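PDB 4ONZ: putative glycoside hydrolase from Bacteroides ovatus, which is of unknown exact function but has the beta-propeller fold found in a family of carbohydrate-active proteins. Local coordinates for residues F241-T246 / G265-K270. Sequence-based numbering, arbitrary orientation.
Sequences FDSLLT and GKNSGK
Leu244 and Leu245 both face Lys266, a classic beta bulge at the open end of the antiparallel hairpin formed by strands 245-255 and 258-266. The hairpin belongs to the beta-propeller fold expected for this family. Leu244 N donates to Lys266 O at 2.8 Å, nearly in line with the carbonyl (C=O...N 167°). Ser243 N adds a weak bond to the same oxygen. One residue on, Lys266 N reaches Leu245 O at 3.2 Å, and the donor stands above the carbonyl plane. Gly265 CA makes a CA-H...O contact with that oxygen.

The side chains of Leu245 and Lys266 run side by side. Lys266 is extended, with CG anti to the backbone N (chi1 -178°), which lays its CD 3.9 Å from Leu245 CD1. Leu244 CD1 touches the same aliphatic chain farther out, at CE. Leu244 CG packs on Ser268 CB at 3.7 Å. On the hairpin's other side, Phe241 brings CE2 to within 3.8 Å of Gly265 CA, and Asp242 CB covers part of one ring face. A water at the edge of the Phe241 ring bridges Phe241 O and Gly265 O.

Farther out, Asp242 forms salt bridges with Arg237 through OD1 and with Arg299 through OD2, and OD2 is also hydrogen-bonded to Tyr263 OH. Asn267 OD1 accepts from Asp273 N, and its ND2 donates to Pro277 O. Ser268 OG accepts from Lys270 N in an ST turn and also bonds to Thr271 N. Back between the two segments, Ser243 OG, which a bond to His240 O helps to position, accepts an almost straight bond from Ser268 N, 2.8 Å long with an N-H...O angle of 173°.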
loop_
_atom_site.group_PDB
_atom_site.type_symbol
_atom_site.label_atom_id
_atom_site.label_comp_id
_atom_site.label_asym_id
_atom_site.label_seq_id
_atom_site.Cartn_x
_atom_site.Cartn_y
_atom_site.Cartn_z
ATOM N N PHE A 241 13.525 -12.990 6.178
ATOM C CA PHE A 241 12.146 -12.625 6.527
ATOM C C PHE A 241 11.237 -12.582 5.294
ATOM O O PHE A 241 10.028 -12.784 5.417
ATOM C CB PHE A 241 12.098 -11.250 7.236
ATOM C CG PHE A 241 12.291 -10.083 6.307
ATOM C CD1 PHE A 241 13.558 -9.694 5.915
ATOM C CD2 PHE A 241 11.197 -9.383 5.813
ATOM C CE1 PHE A 241 13.742 -8.625 5.056
ATOM C CE2 PHE A 241 11.364 -8.329 4.938
ATOM C CZ PHE A 241 12.645 -7.942 4.561
ATOM N N ASP A 242 11.814 -12.276 4.128
ATOM C CA ASP A 242 11.066 -12.198 2.879
ATOM C C ASP A 242 11.267 -13.488 2.097
ATOM O O ASP A 242 11.701 -13.492 0.939
ATOM C CB ASP A 242 11.426 -10.928 2.069
ATOM C CG ASP A 242 12.896 -10.830 1.694
ATOM O OD1 ASP A 242 13.755 -11.524 2.280
ATOM O OD2 ASP A 242 13.201 -10.018 0.796
ATOM N N SER A 243 10.889 -14.579 2.749
ATOM C CA SER A 243 11.097 -15.924 2.241
ATOM C C SER A 243 9.927 -16.538 1.486
ATOM O O SER A 243 10.123 -17.506 0.760
ATOM C CB SER A 243 11.565 -16.832 3.370
ATOM O OG SER A 243 10.868 -16.575 4.574
ATOM N N LEU A 244 8.719 -16.003 1.662
ATOM C CA LEU A 244 7.560 -16.457 0.871
ATOM C C LEU A 244 7.083 -15.397 -0.113
ATOM O O LEU A 244 6.671 -15.731 -1.222
ATOM C CB LEU A 244 6.392 -16.869 1.749
ATOM C CG LEU A 244 6.564 -18.119 2.596
ATOM C CD1 LEU A 244 5.388 -18.249 3.553
ATOM C CD2 LEU A 244 6.710 -19.370 1.734
ATOM N N LEU A 245 7.129 -14.130 0.287
ATOM C CA LEU A 245 6.666 -13.039 -0.555
ATOM C C LEU A 245 7.544 -11.822 -0.383
ATOM O O LEU A 245 8.153 -11.635 0.673
ATOM C CB LEU A 245 5.260 -12.610 -0.144
ATOM C CG LEU A 245 4.109 -13.599 -0.209
ATOM C CD1 LEU A 245 2.864 -12.950 0.359
ATOM C CD2 LEU A 245 3.879 -14.070 -1.642
ATOM N N THR A 246 7.564 -10.995 -1.427
ATOM C CA THR A 246 8.246 -9.689 -1.439
ATOM C C THR A 246 7.209 -8.777 -2.052
ATOM O O THR A 246 7.134 -8.646 -3.279
ATOM C CB THR A 246 9.522 -9.654 -2.311
ATOM O OG1 THR A 246 9.221 -10.124 -3.623
ATOM C CG2 THR A 246 10.636 -10.509 -1.709
ATOM N N GLY A 265 7.725 -8.396 3.584
ATOM C CA GLY A 265 8.168 -9.760 3.365
ATOM C C GLY A 265 7.340 -10.692 4.214
ATOM O O GLY A 265 7.064 -10.388 5.368
ATOM N N LYS A 266 6.889 -11.803 3.641
ATOM C CA LYS A 266 6.182 -12.798 4.424
ATOM C C LYS A 266 7.202 -13.894 4.713
ATOM O O LYS A 266 7.827 -14.428 3.791
ATOM C CB LYS A 266 4.953 -13.339 3.686
ATOM C CG LYS A 266 4.163 -14.349 4.498
ATOM C CD LYS A 266 2.969 -14.906 3.734
ATOM C CE LYS A 266 2.269 -15.986 4.543
ATOM N NZ LYS A 266 1.006 -16.449 3.909
ATOM N N ASN A 267 7.333 -14.251 5.991
ATOM C CA ASN A 267 8.322 -15.224 6.451
ATOM C C ASN A 267 7.806 -16.662 6.433
ATOM O O ASN A 267 6.709 -16.933 6.911
ATOM C CB ASN A 267 8.736 -14.848 7.891
ATOM C CG ASN A 267 10.004 -15.549 8.348
ATOM O OD1 ASN A 267 10.925 -15.780 7.563
ATOM N ND2 ASN A 267 10.060 -15.891 9.640
ATOM N N SER A 268 8.579 -17.578 5.859
ATOM C CA SER A 268 8.236 -19.001 5.904
ATOM C C SER A 268 8.635 -19.586 7.254
ATOM O O SER A 268 9.733 -19.331 7.744
ATOM C CB SER A 268 8.987 -19.793 4.834
ATOM O OG SER A 268 8.810 -21.188 5.047
ATOM N N GLY A 269 7.765 -20.396 7.842
ATOM C CA GLY A 269 8.097 -21.057 9.112
ATOM C C GLY A 269 9.021 -22.252 8.913
ATOM O O GLY A 269 9.545 -22.815 9.889
ATOM N N LYS A 270 9.213 -22.652 7.657
ATOM C CA LYS A 270 10.064 -23.802 7.328
ATOM C C LYS A 270 11.391 -23.411 6.688
ATOM O O LYS A 270 12.434 -23.978 7.016
ATOM C CB LYS A 270 9.302 -24.766 6.416
ATOM C CG LYS A 270 8.006 -25.253 7.036
ATOM C CD LYS A 270 7.258 -26.241 6.159
ATOM C CE LYS A 270 5.947 -26.636 6.825
ATOM N NZ LYS A 270 5.123 -27.537 5.976
HETATM O O HOH W 1 8.520 -11.621 7.544
#